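Local coordinates for protein dihydrodipicolinate synthase (Bacteroides thetaiotaomicron, PDB 4XKY) that probably works as a class I aldolase-type lyase of the DapA family, forming a Schiff base with its keto-acid substrate, at residues Val144-Glu156 and Tyr172-Phe186. Residues are numbered along the deposited sequence; the frame is centred on the assembly and turned at random.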
ATOM      1  N   VAL A 144      -9.060   3.673  -4.081  1.00 94.35           N
ATOM      2  CA  VAL A 144      -9.641   4.079  -5.386  1.00 88.78           C
ATOM      3  C   VAL A 144     -10.479   5.350  -5.176  1.00 82.13           C
ATOM      4  O   VAL A 144     -11.517   5.325  -4.514  1.00 81.67           O
ATOM      5  CB  VAL A 144     -10.514   2.967  -6.050  1.00 90.32           C
ATOM      6  CG1 VAL A 144     -11.595   3.549  -6.967  1.00 88.70           C
ATOM      7  CG2 VAL A 144      -9.653   1.999  -6.857  1.00 90.84           C
ATOM      8  N   ASN A 145     -10.015   6.456  -5.741  1.00 75.14           N
ATOM      9  CA  ASN A 145     -10.692   7.744  -5.605  1.00 67.95           C
ATOM     10  C   ASN A 145     -11.874   7.902  -6.558  1.00 59.27           C
ATOM     11  O   ASN A 145     -12.011   7.153  -7.524  1.00 53.46           O
ATOM     12  CB  ASN A 145      -9.688   8.875  -5.841  1.00 70.36           C
ATOM     13  CG  ASN A 145      -8.744   9.064  -4.670  1.00 76.70           C
ATOM     14  OD1 ASN A 145      -8.682   8.228  -3.764  1.00 79.44           O
ATOM     15  ND2 ASN A 145      -8.019  10.180  -4.665  1.00 78.81           N
ATOM     16  N   PHE A 146     -12.738   8.869  -6.258  1.00 51.96           N
ATOM     17  CA  PHE A 146     -13.654   9.381  -7.256  1.00 51.08           C
ATOM     18  C   PHE A 146     -12.765  10.075  -8.294  1.00 50.90           C
ATOM     19  O   PHE A 146     -12.104  11.066  -7.977  1.00 51.12           O
ATOM     20  CB  PHE A 146     -14.619  10.429  -6.683  1.00 50.67           C
ATOM     21  CG  PHE A 146     -15.659   9.895  -5.733  1.00 48.75           C
ATOM     22  CD1 PHE A 146     -16.895   9.493  -6.193  1.00 49.00           C
ATOM     23  CD2 PHE A 146     -15.429   9.878  -4.371  1.00 49.59           C
ATOM     24  CE1 PHE A 146     -17.874   9.045  -5.319  1.00 49.65           C
ATOM     25  CE2 PHE A 146     -16.400   9.428  -3.483  1.00 49.56           C
ATOM     26  CZ  PHE A 146     -17.631   9.007  -3.962  1.00 48.11           C
ATOM     27  N   ALA A 147     -12.734   9.566  -9.519  1.00 49.30           N
ATOM     28  CA  ALA A 147     -12.089  10.285 -10.619  1.00 47.71           C
ATOM     29  C   ALA A 147     -12.860  11.577 -10.903  1.00 46.81           C
ATOM     30  O   ALA A 147     -14.042  11.683 -10.555  1.00 44.74           O
ATOM     31  CB  ALA A 147     -12.039   9.430 -11.864  1.00 48.71           C
ATOM     32  N   PRO A 148     -12.189  12.573 -11.512  1.00 46.28           N
ATOM     33  CA  PRO A 148     -12.867  13.825 -11.828  1.00 45.52           C
ATOM     34  C   PRO A 148     -14.136  13.645 -12.641  1.00 45.84           C
ATOM     35  O   PRO A 148     -15.170  14.190 -12.267  1.00 44.12           O
ATOM     36  CB  PRO A 148     -11.813  14.583 -12.618  1.00 45.79           C
ATOM     37  CG  PRO A 148     -10.550  14.189 -11.946  1.00 45.46           C
ATOM     38  CD  PRO A 148     -10.727  12.719 -11.643  1.00 45.77           C
ATOM     39  N   ALA A 149     -14.061  12.874 -13.727  1.00 46.71           N
ATOM     40  CA  ALA A 149     -15.219  12.671 -14.594  1.00 46.84           C
ATOM     41  C   ALA A 149     -16.360  11.990 -13.823  1.00 46.01           C
ATOM     42  O   ALA A 149     -17.517  12.289 -14.061  1.00 45.87           O
ATOM     43  CB  ALA A 149     -14.839  11.868 -15.835  1.00 47.08           C
ATOM     44  N   THR A 150     -16.018  11.087 -12.904  1.00 45.87           N
ATOM     45  CA  THR A 150     -17.000  10.404 -12.057  1.00 46.58           C
ATOM     46  C   THR A 150     -17.770  11.417 -11.210  1.00 47.60           C
ATOM     47  O   THR A 150     -18.986  11.325 -11.085  1.00 49.01           O
ATOM     48  CB  THR A 150     -16.338   9.364 -11.118  1.00 46.39           C
ATOM     49  OG1 THR A 150     -15.721   8.325 -11.884  1.00 48.30           O
ATOM     50  CG2 THR A 150     -17.359   8.709 -10.213  1.00 46.78           C
ATOM     51  N   ILE A 151     -17.057  12.376 -10.628  1.00 46.69           N
ATOM     52  CA  ILE A 151     -17.699  13.418  -9.843  1.00 47.30           C
ATOM     53  C   ILE A 151     -18.598  14.280 -10.713  1.00 47.75           C
ATOM     54  O   ILE A 151     -19.711  14.598 -10.303  1.00 45.23           O
ATOM     55  CB  ILE A 151     -16.674  14.269  -9.071  1.00 47.17           C
ATOM     56  CG1 ILE A 151     -16.199  13.486  -7.853  1.00 48.57           C
ATOM     57  CG2 ILE A 151     -17.282  15.563  -8.567  1.00 45.77           C
ATOM     58  CD1 ILE A 151     -14.909  14.010  -7.264  1.00 49.66           C
ATOM     59  N   GLN A 152     -18.124  14.660 -11.899  1.00 50.62           N
ATOM     60  CA  GLN A 152     -18.967  15.382 -12.870  1.00 52.86           C
ATOM     61  C   GLN A 152     -20.264  14.650 -13.080  1.00 52.09           C
ATOM     62  O   GLN A 152     -21.344  15.235 -13.024  1.00 50.72           O
ATOM     63  CB  GLN A 152     -18.309  15.461 -14.243  1.00 58.43           C
ATOM     64  CG  GLN A 152     -17.769  16.812 -14.657  1.00 61.71           C
ATOM     65  CD  GLN A 152     -17.073  16.730 -16.005  1.00 65.72           C
ATOM     66  OE1 GLN A 152     -15.929  17.170 -16.164  1.00 63.90           O
ATOM     67  NE2 GLN A 152     -17.757  16.146 -16.986  1.00 70.17           N
ATOM     68  N   ARG A 153     -20.125  13.357 -13.346  1.00 52.31           N
ATOM     69  CA  ARG A 153     -21.246  12.502 -13.685  1.00 55.53           C
ATOM     70  C   ARG A 153     -22.270  12.341 -12.551  1.00 52.80           C
ATOM     71  O   ARG A 153     -23.473  12.376 -12.809  1.00 51.01           O
ATOM     72  CB  ARG A 153     -20.722  11.139 -14.129  1.00 60.82           C
ATOM     73  CG  ARG A 153     -21.775  10.052 -14.274  1.00 66.85           C
ATOM     74  CD  ARG A 153     -22.676  10.245 -15.487  1.00 71.63           C
ATOM     75  NE  ARG A 153     -23.699   9.203 -15.499  1.00 77.44           N
ATOM     76  CZ  ARG A 153     -23.475   7.921 -15.798  1.00 81.86           C
ATOM     77  NH1 ARG A 153     -22.255   7.496 -16.133  1.00 84.25           N
ATOM     78  NH2 ARG A 153     -24.480   7.048 -15.763  1.00 81.34           N
ATOM     79  N   ILE A 154     -21.806  12.151 -11.316  1.00 48.38           N
ATOM     80  CA  ILE A 154     -22.720  11.927 -10.187  1.00 46.86           C
ATOM     81  C   ILE A 154     -23.388  13.244  -9.823  1.00 45.77           C
ATOM     82  O   ILE A 154     -24.553  13.282  -9.441  1.00 46.18           O
ATOM     83  CB  ILE A 154     -21.995  11.330  -8.960  1.00 44.79           C
ATOM     84  CG1 ILE A 154     -21.458   9.951  -9.305  1.00 43.94           C
ATOM     85  CG2 ILE A 154     -22.944  11.203  -7.765  1.00 44.58           C
ATOM     86  CD1 ILE A 154     -20.446   9.405  -8.324  1.00 43.73           C
ATOM     87  N   ALA A 155     -22.649  14.331  -9.996  1.00 44.58           N
ATOM     88  CA  ALA A 155     -23.155  15.653  -9.686  1.00 44.91           C
ATOM     89  C   ALA A 155     -24.278  16.170 -10.593  1.00 47.57           C
ATOM     90  O   ALA A 155     -24.877  17.200 -10.284  1.00 46.57           O
ATOM     91  CB  ALA A 155     -22.012  16.641  -9.693  1.00 44.17           C
ATOM     92  N   GLU A 156     -24.545  15.499 -11.709  1.00 51.68           N
ATOM     93  CA  GLU A 156     -25.708  15.845 -12.535  1.00 55.87           C
ATOM     94  C   GLU A 156     -27.002  15.605 -11.763  1.00 54.35           C
ATOM     95  O   GLU A 156     -27.987  16.326 -11.957  1.00 54.27           O
ATOM     96  CB  GLU A 156     -25.750  15.025 -13.817  1.00 60.55           C
ATOM     97  CG  GLU A 156     -24.617  15.284 -14.796  1.00 66.18           C
ATOM     98  CD  GLU A 156     -24.378  14.107 -15.737  1.00 72.31           C
ATOM     99  OE1 GLU A 156     -24.897  12.994 -15.482  1.00 75.79           O
ATOM    100  OE2 GLU A 156     -23.659  14.288 -16.740  1.00 78.66           O
ATOM    101  N   TYR A 172      -4.866  16.313  -7.019  1.00 38.33           N
ATOM    102  CA  TYR A 172      -6.167  15.655  -7.197  1.00 37.72           C
ATOM    103  C   TYR A 172      -7.302  16.648  -6.966  1.00 35.46           C
ATOM    104  O   TYR A 172      -8.215  16.734  -7.775  1.00 35.79           O
ATOM    105  CB  TYR A 172      -6.309  14.443  -6.275  1.00 37.49           C
ATOM    106  CG  TYR A 172      -7.724  13.914  -6.195  1.00 38.17           C
ATOM    107  CD1 TYR A 172      -8.236  13.117  -7.211  1.00 38.50           C
ATOM    108  CD2 TYR A 172      -8.557  14.230  -5.117  1.00 37.03           C
ATOM    109  CE1 TYR A 172      -9.526  12.628  -7.156  1.00 39.34           C
ATOM    110  CE2 TYR A 172      -9.857  13.726  -5.047  1.00 39.08           C
ATOM    111  CZ  TYR A 172     -10.336  12.935  -6.071  1.00 39.66           C
ATOM    112  OH  TYR A 172     -11.628  12.445  -6.038  1.00 43.29           O
ATOM    113  N   PHE A 173      -7.228  17.435  -5.904  1.00 35.09           N
ATOM    114  CA  PHE A 173      -8.305  18.390  -5.634  1.00 34.46           C
ATOM    115  C   PHE A 173      -8.491  19.416  -6.761  1.00 35.47           C
ATOM    116  O   PHE A 173      -9.618  19.753  -7.100  1.00 35.82           O
ATOM    117  CB  PHE A 173      -8.103  19.131  -4.318  1.00 33.85           C
ATOM    118  CG  PHE A 173      -9.314  19.926  -3.891  1.00 33.57           C
ATOM    119  CD1 PHE A 173     -10.379  19.306  -3.248  1.00 33.43           C
ATOM    120  CD2 PHE A 173      -9.415  21.281  -4.180  1.00 33.97           C
ATOM    121  CE1 PHE A 173     -11.500  20.038  -2.849  1.00 34.85           C
ATOM    122  CE2 PHE A 173     -10.532  22.013  -3.800  1.00 33.80           C
ATOM    123  CZ  PHE A 173     -11.585  21.389  -3.140  1.00 33.78           C
ATOM    124  N   GLN A 174      -7.388  19.932  -7.297  1.00 36.56           N
ATOM    125  CA  GLN A 174      -7.409  20.898  -8.399  1.00 37.53           C
ATOM    126  C   GLN A 174      -7.959  20.232  -9.673  1.00 37.92           C
ATOM    127  O   GLN A 174      -8.677  20.876 -10.443  1.00 36.36           O
ATOM    128  CB  GLN A 174      -6.006  21.465  -8.653  1.00 39.69           C
ATOM    129  CG  GLN A 174      -5.499  22.424  -7.587  1.00 42.23           C
ATOM    130  CD  GLN A 174      -6.382  23.650  -7.493  1.00 44.68           C
ATOM    131  OE1 GLN A 174      -6.700  24.256  -8.506  1.00 46.58           O
ATOM    132  NE2 GLN A 174      -6.797  24.004  -6.287  1.00 47.72           N
ATOM    133  N   SER A 175      -7.643  18.949  -9.889  1.00 37.20           N
ATOM    134  CA  SER A 175      -8.226  18.226 -11.025  1.00 38.39           C
ATOM    135  C   SER A 175      -9.760  18.191 -10.951  1.00 37.44           C
ATOM    136  O   SER A 175     -10.425  18.278 -11.979  1.00 35.22           O
ATOM    137  CB  SER A 175      -7.693  16.796 -11.141  1.00 39.47           C
ATOM    138  OG  SER A 175      -6.291  16.792 -11.311  1.00 42.44           O
ATOM    139  N   VAL A 176     -10.305  18.055  -9.740  1.00 36.55           N
ATOM    140  CA  VAL A 176     -11.761  17.992  -9.555  1.00 37.89           C
ATOM    141  C   VAL A 176     -12.343  19.408  -9.674  1.00 39.31           C
ATOM    142  O   VAL A 176     -13.366  19.578 -10.336  1.00 39.14           O
ATOM    143  CB  VAL A 176     -12.166  17.324  -8.219  1.00 37.43           C
ATOM    144  CG1 VAL A 176     -13.675  17.202  -8.092  1.00 37.36           C
ATOM    145  CG2 VAL A 176     -11.554  15.937  -8.089  1.00 38.39           C
ATOM    146  N   MET A 177     -11.700  20.418  -9.064  1.00 38.32           N
ATOM    147  CA  MET A 177     -12.089  21.823  -9.325  1.00 40.70           C
ATOM    148  C   MET A 177     -12.224  22.069 -10.840  1.00 40.09           C
ATOM    149  O   MET A 177     -13.252  22.571 -11.325  1.00 39.11           O
ATOM    150  CB  MET A 177     -11.077  22.821  -8.740  1.00 42.57           C
ATOM    151  CG  MET A 177     -11.056  22.886  -7.219  1.00 45.22           C
ATOM    152  SD  MET A 177     -12.516  23.690  -6.506  1.00 50.19           S
ATOM    153  CE  MET A 177     -12.252  25.377  -7.060  1.00 50.39           C
ATOM    154  N   TYR A 178     -11.203  21.677 -11.595  1.00 40.96           N
ATOM    155  CA  TYR A 178     -11.207  21.953 -13.024  1.00 42.54           C
ATOM    156  C   TYR A 178     -12.380  21.244 -13.695  1.00 43.50           C
ATOM    157  O   TYR A 178     -13.068  21.851 -14.491  1.00 43.85           O
ATOM    158  CB  TYR A 178      -9.895  21.563 -13.678  1.00 42.62           C
ATOM    159  CG  TYR A 178      -9.893  21.730 -15.182  1.00 43.68           C
ATOM    160  CD1 TYR A 178      -9.475  22.917 -15.761  1.00 45.41           C
ATOM    161  CD2 TYR A 178     -10.290  20.698 -16.025  1.00 43.86           C
ATOM    162  CE1 TYR A 178      -9.468  23.086 -17.138  1.00 45.93           C
ATOM    163  CE2 TYR A 178     -10.280  20.860 -17.406  1.00 45.14           C
ATOM    164  CZ  TYR A 178      -9.862  22.062 -17.944  1.00 45.77           C
ATOM    165  OH  TYR A 178      -9.825  22.281 -19.291  1.00 50.30           O
ATOM    166  N   ALA A 179     -12.594  19.975 -13.358  1.00 43.58           N
ATOM    167  CA  ALA A 179     -13.738  19.205 -13.865  1.00 44.45           C
ATOM    168  C   ALA A 179     -15.101  19.807 -13.473  1.00 44.88           C
ATOM    169  O   ALA A 179     -16.079  19.627 -14.197  1.00 45.27           O
ATOM    170  CB  ALA A 179     -13.655  17.750 -13.402  1.00 43.78           C
ATOM    171  N   MET A 180     -15.167  20.517 -12.345  1.00 43.91           N
ATOM    172  CA  MET A 180     -16.439  21.082 -11.864  1.00 44.14           C
ATOM    173  C   MET A 180     -16.586  22.588 -12.100  1.00 45.40           C
ATOM    174  O   MET A 180     -17.528  23.208 -11.599  1.00 46.15           O
ATOM    175  CB  MET A 180     -16.606  20.784 -10.361  1.00 43.12           C
ATOM    176  CG  MET A 180     -16.622  19.302 -10.026  1.00 42.07           C
ATOM    177  SD  MET A 180     -17.884  18.423 -10.960  1.00 43.39           S
ATOM    178  CE  MET A 180     -19.408  19.130 -10.338  1.00 43.10           C
ATOM    179  N   LYS A 181     -15.680  23.168 -12.878  1.00 46.49           N
ATOM    180  CA  LYS A 181     -15.600  24.626 -13.017  1.00 48.16           C
ATOM    181  C   LYS A 181     -16.827  25.267 -13.664  1.00 49.90           C
ATOM    182  O   LYS A 181     -17.056  26.448 -13.479  1.00 49.55           O
ATOM    183  CB  LYS A 181     -14.379  25.007 -13.837  1.00 49.55           C
ATOM    184  CG  LYS A 181     -14.490  24.601 -15.302  1.00 51.05           C
ATOM    185  CD  LYS A 181     -13.218  24.968 -16.028  1.00 53.45           C
ATOM    186  CE  LYS A 181     -13.057  24.137 -17.277  1.00 55.69           C
ATOM    187  NZ  LYS A 181     -13.833  24.777 -18.362  1.00 58.76           N
ATOM    188  N   ASP A 182     -17.592  24.498 -14.435  1.00 51.55           N
ATOM    189  CA  ASP A 182     -18.826  25.012 -15.042  1.00 54.52           C
ATOM    190  C   ASP A 182     -20.092  24.733 -14.231  1.00 53.89           C
ATOM    191  O   ASP A 182     -21.202  24.923 -14.726  1.00 51.49           O
ATOM    192  CB  ASP A 182     -18.971  24.474 -16.464  1.00 55.85           C
ATOM    193  CG  ASP A 182     -17.919  25.033 -17.399  1.00 56.72           C
ATOM    194  OD1 ASP A 182     -17.512  26.203 -17.222  1.00 55.10           O
ATOM    195  OD2 ASP A 182     -17.496  24.301 -18.310  1.00 59.30           O
ATOM    196  N   ASN A 183     -19.925  24.300 -12.986  1.00 51.90           N
ATOM    197  CA  ASN A 183     -21.046  24.107 -12.086  1.00 52.42           C
ATOM    198  C   ASN A 183     -20.741  24.805 -10.768  1.00 50.94           C
ATOM    199  O   ASN A 183     -20.507  24.150  -9.748  1.00 48.41           O
ATOM    200  CB  ASN A 183     -21.305  22.618 -11.872  1.00 54.15           C
ATOM    201  CG  ASN A 183     -22.657  22.347 -11.235  1.00 56.78           C
ATOM    202  OD1 ASN A 183     -23.418  23.270 -10.906  1.00 59.29           O
ATOM    203  ND2 ASN A 183     -22.969  21.071 -11.072  1.00 57.41           N
ATOM    204  N   PRO A 184     -20.745  26.148 -10.779  1.00 51.14           N
ATOM    205  CA  PRO A 184     -20.340  26.931  -9.602  1.00 51.13           C
ATOM    206  C   PRO A 184     -21.181  26.685  -8.331  1.00 49.70           C
ATOM    207  O   PRO A 184     -20.710  26.922  -7.217  1.00 49.26           O
ATOM    208  CB  PRO A 184     -20.492  28.383 -10.084  1.00 52.89           C
ATOM    209  CG  PRO A 184     -21.527  28.322 -11.158  1.00 53.21           C
ATOM    210  CD  PRO A 184     -21.340  26.993 -11.834  1.00 53.27           C
ATOM    211  N   ASP A 185     -22.412  26.218  -8.507  1.00 50.09           N
ATOM    212  CA  ASP A 185     -23.314  25.919  -7.384  1.00 51.33           C
ATOM    213  C   ASP A 185     -22.950  24.679  -6.544  1.00 47.49           C
ATOM    214  O   ASP A 185     -23.501  24.497  -5.463  1.00 49.26           O
ATOM    215  CB  ASP A 185     -24.740  25.705  -7.899  1.00 54.34           C
ATOM    216  CG  ASP A 185     -25.437  26.992  -8.286  1.00 57.62           C
ATOM    217  OD1 ASP A 185     -24.904  28.098  -8.034  1.00 59.78           O
ATOM    218  OD2 ASP A 185     -26.549  26.874  -8.840  1.00 60.96           O
ATOM    219  N   PHE A 186     -22.072  23.829  -7.073  1.00 44.20           N
ATOM    220  CA  PHE A 186     -21.682  22.556  -6.463  1.00 41.52           C
ATOM    221  C   PHE A 186     -20.579  22.824  -5.488  1.00 39.08           C
ATOM    222  O   PHE A 186     -19.551  23.366  -5.863  1.00 37.66           O
ATOM    223  CB  PHE A 186     -21.168  21.611  -7.555  1.00 41.52           C
ATOM    224  CG  PHE A 186     -20.796  20.225  -7.074  1.00 41.02           C
ATOM    225  CD1 PHE A 186     -21.760  19.228  -6.947  1.00 41.28           C
ATOM    226  CD2 PHE A 186     -19.477  19.900  -6.825  1.00 40.31           C
ATOM    227  CE1 PHE A 186     -21.413  17.949  -6.544  1.00 40.10           C
ATOM    228  CE2 PHE A 186     -19.115  18.616  -6.431  1.00 40.06           C
ATOM    229  CZ  PHE A 186     -20.088  17.638  -6.290  1.00 39.92           C
TER
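Tyr172 reaches from the first turn of helix 170-180 to the loop ahead of helix 148-154, where Tyr172 OH donates a hydrogen bond to Phe146 O in the plane of the ring, modelled at 2.4 Å, a length too short to be taken at face value. With CG anti to the backbone N (chi1 167°), the phenol extends toward that carbonyl; the side chain of Asn145 lies over one face of the ring and Val176 CG2 over the opposite face, toward the rim. A phenylalanine in its place would probably leave Phe146 O without this donor and the loop less firmly tied to the helix.

Ile151 fills the middle. From CB, its CG2 branch meets Met180 SD at 3.8 Å and Val176 CG1 slightly farther off, while the other branch carries CD1 to Val176 CG1 (3.5 Å) and the Tyr172 hydroxyl. Beyond it, Ala155 CB sits 3.5 Å from Phe186 CE1, and Met180, bent at chi2 and chi3, lays CE over a face of that ring. On the outer side Pro148 CB rests on Ala179 CB at 3.7 Å.

The helices, neighbours around the TIM barrel, cross at -41° with axes 8.9 Å apart, and Ile151 and Phe186 continue inward onto Phe163 of strand 160-165. The contact is thus mainly apolar along the helices, with the Tyr172 hydrogen bond at the loop end.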